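PDB 1FCQ: hyaluronoglucosaminidase from Apis mellifera, which hydrolyses the glycosidic bonds of hyaluronan as a family 56 glycosidase of bee venom, where it is a major allergen. Local coordinates for residues R138-F143 with K154-K159. Numbering follows the deposited sequence.
Sequences RREHPF and KRRFEK
Arg156 meets Glu140 and His141 with the two terminal nitrogens of one guanidinium group, a compact example of how a single long side chain can tie the C-terminal end of one helix and the residue after it to the next helix. The setting is a helical hairpin at the surface of this TIM-barrel hydrolase: helix 127-140 ends at Glu140, the chain departs from the helix at His141 and then turns back into helix 146-175, which carries Arg156. Extended from CG to NE, the arginine chain carries its guanidinium across to the end of helix 127-140. NH1 of Arg156 forms a salt bridge with OE1 of Glu140 at 2.8 Å, from the syn side but 30° out of the carboxylate plane, the two flat groups being well turned from each other. NH2 of Arg156 donates to NE2 of His141 over 3.0 Å, approaching the imidazole at its edge, almost in the ring plane, although the imidazole and guanidinium planes stand 64° apart. Both bonds are bent, and both acceptors lie some 20° off the guanidinium plane. OE2 of Glu152, one turn earlier on the same helix, forms a salt bridge with NE of Arg156, so the group is gripped on three nitrogens and its rotation is restrained. The imidazole also stacks with Trp144, while CB of Glu140 sits 4.0 Å above the plane of the His141 ring, displaced from the ring centre.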
loop_
_atom_site.group_PDB
_atom_site.type_symbol
_atom_site.label_atom_id
_atom_site.label_comp_id
_atom_site.label_asym_id
_atom_site.label_seq_id
_atom_site.Cartn_x
_atom_site.Cartn_y
_atom_site.Cartn_z
ATOM N N ARG A 138 -20.895 24.065 0.781
ATOM C CA ARG A 138 -21.203 25.495 0.889
ATOM C C ARG A 138 -21.851 26.023 -0.375
ATOM O O ARG A 138 -22.797 26.825 -0.293
ATOM C CB ARG A 138 -19.919 26.293 1.156
ATOM C CG ARG A 138 -19.439 26.195 2.586
ATOM C CD ARG A 138 -18.407 27.287 2.884
ATOM N NE ARG A 138 -17.673 26.924 4.085
ATOM C CZ ARG A 138 -18.056 26.931 5.349
ATOM N NH1 ARG A 138 -19.266 27.341 5.718
ATOM N NH2 ARG A 138 -17.199 26.534 6.282
ATOM N N ARG A 139 -21.357 25.646 -1.550
ATOM C CA ARG A 139 -21.931 26.143 -2.801
ATOM C C ARG A 139 -23.367 25.687 -2.985
ATOM O O ARG A 139 -24.235 26.479 -3.384
ATOM C CB ARG A 139 -21.043 25.679 -3.967
ATOM C CG ARG A 139 -21.584 26.040 -5.339
ATOM C CD ARG A 139 -20.631 25.595 -6.440
ATOM N NE ARG A 139 -21.227 25.732 -7.762
ATOM C CZ ARG A 139 -20.594 25.613 -8.921
ATOM N NH1 ARG A 139 -19.295 25.348 -8.970
ATOM N NH2 ARG A 139 -21.270 25.761 -10.058
ATOM N N GLU A 140 -23.631 24.432 -2.633
ATOM C CA GLU A 140 -24.956 23.856 -2.785
ATOM C C GLU A 140 -25.936 24.347 -1.748
ATOM O O GLU A 140 -27.133 24.489 -2.013
ATOM C CB GLU A 140 -24.852 22.322 -2.755
ATOM C CG GLU A 140 -24.098 21.821 -3.980
ATOM C CD GLU A 140 -23.950 20.320 -4.049
ATOM O OE1 GLU A 140 -24.297 19.625 -3.072
ATOM O OE2 GLU A 140 -23.469 19.852 -5.103
ATOM N N HIS A 141 -25.453 24.621 -0.537
ATOM C CA HIS A 141 -26.303 25.051 0.570
ATOM C C HIS A 141 -25.707 26.273 1.251
ATOM O O HIS A 141 -25.217 26.253 2.387
ATOM C CB HIS A 141 -26.426 23.922 1.596
ATOM C CG HIS A 141 -26.826 22.571 1.100
ATOM N ND1 HIS A 141 -28.113 22.270 0.702
ATOM C CD2 HIS A 141 -26.107 21.436 0.929
ATOM C CE1 HIS A 141 -28.168 21.007 0.318
ATOM N NE2 HIS A 141 -26.966 20.475 0.442
ATOM N N PRO A 142 -25.794 27.441 0.612
ATOM C CA PRO A 142 -25.205 28.646 1.146
ATOM C C PRO A 142 -25.738 29.168 2.457
ATOM O O PRO A 142 -25.124 30.019 3.104
ATOM C CB PRO A 142 -25.377 29.707 0.057
ATOM C CG PRO A 142 -25.956 29.039 -1.120
ATOM C CD PRO A 142 -26.360 27.652 -0.739
ATOM N N PHE A 143 -26.935 28.733 2.866
ATOM C CA PHE A 143 -27.571 29.226 4.075
ATOM C C PHE A 143 -27.629 28.191 5.183
ATOM O O PHE A 143 -28.246 28.439 6.225
ATOM C CB PHE A 143 -28.946 29.847 3.733
ATOM C CG PHE A 143 -28.701 31.011 2.792
ATOM C CD1 PHE A 143 -28.794 30.820 1.422
ATOM C CD2 PHE A 143 -28.282 32.235 3.274
ATOM C CE1 PHE A 143 -28.522 31.863 0.552
ATOM C CE2 PHE A 143 -28.020 33.283 2.409
ATOM C CZ PHE A 143 -28.139 33.086 1.043
ATOM N N LYS A 154 -17.961 16.036 5.727
ATOM C CA LYS A 154 -17.331 14.826 6.237
ATOM C C LYS A 154 -18.178 13.607 5.915
ATOM O O LYS A 154 -17.657 12.587 5.475
ATOM C CB LYS A 154 -17.157 14.932 7.752
ATOM C CG LYS A 154 -16.753 13.646 8.454
ATOM C CD LYS A 154 -16.755 13.865 9.966
ATOM C CE LYS A 154 -16.175 12.663 10.697
ATOM N NZ LYS A 154 -16.933 11.418 10.393
ATOM N N ARG A 155 -19.491 13.701 6.183
ATOM C CA ARG A 155 -20.371 12.563 5.924
ATOM C C ARG A 155 -20.377 12.127 4.471
ATOM O O ARG A 155 -20.230 10.935 4.160
ATOM C CB ARG A 155 -21.802 12.912 6.384
ATOM C CG ARG A 155 -22.745 11.736 6.212
ATOM C CD ARG A 155 -24.220 12.174 6.235
ATOM N NE ARG A 155 -24.851 11.421 5.156
ATOM C CZ ARG A 155 -25.299 11.847 3.995
ATOM N NH1 ARG A 155 -25.306 13.121 3.640
ATOM N NH2 ARG A 155 -25.782 10.926 3.170
ATOM N N ARG A 156 -20.514 13.086 3.543
ATOM C CA ARG A 156 -20.549 12.768 2.128
ATOM C C ARG A 156 -19.200 12.222 1.658
ATOM O O ARG A 156 -19.157 11.224 0.938
ATOM C CB ARG A 156 -20.914 13.998 1.292
ATOM C CG ARG A 156 -22.356 14.468 1.483
ATOM C CD ARG A 156 -22.550 15.685 0.584
ATOM N NE ARG A 156 -23.829 16.343 0.700
ATOM C CZ ARG A 156 -24.277 17.419 0.071
ATOM N NH1 ARG A 156 -23.572 18.097 -0.828
ATOM N NH2 ARG A 156 -25.503 17.851 0.352
ATOM N N PHE A 157 -18.114 12.853 2.109
ATOM C CA PHE A 157 -16.797 12.336 1.703
ATOM C C PHE A 157 -16.608 10.899 2.178
ATOM O O PHE A 157 -16.172 10.053 1.393
ATOM C CB PHE A 157 -15.676 13.220 2.253
ATOM C CG PHE A 157 -14.299 12.667 1.984
ATOM C CD1 PHE A 157 -13.637 13.038 0.822
ATOM C CD2 PHE A 157 -13.702 11.790 2.875
ATOM C CE1 PHE A 157 -12.370 12.530 0.565
ATOM C CE2 PHE A 157 -12.449 11.274 2.602
ATOM C CZ PHE A 157 -11.779 11.647 1.447
ATOM N N GLU A 158 -16.913 10.637 3.447
ATOM C CA GLU A 158 -16.705 9.283 3.972
ATOM C C GLU A 158 -17.652 8.278 3.343
ATOM O O GLU A 158 -17.268 7.125 3.084
ATOM C CB GLU A 158 -16.822 9.288 5.501
ATOM C CG GLU A 158 -15.686 10.108 6.091
ATOM C CD GLU A 158 -15.531 10.044 7.588
ATOM O OE1 GLU A 158 -16.473 9.613 8.292
ATOM O OE2 GLU A 158 -14.470 10.404 8.100
ATOM N N LYS A 159 -18.907 8.677 3.108
ATOM C CA LYS A 159 -19.860 7.777 2.475
ATOM C C LYS A 159 -19.379 7.295 1.108
ATOM O O LYS A 159 -19.315 6.081 0.861
ATOM C CB LYS A 159 -21.204 8.488 2.326
ATOM C CG LYS A 159 -22.248 7.708 1.536
ATOM C CD LYS A 159 -23.593 8.397 1.786
ATOM C CE LYS A 159 -24.732 7.533 1.297
ATOM N NZ LYS A 159 -24.988 7.734 -0.153
#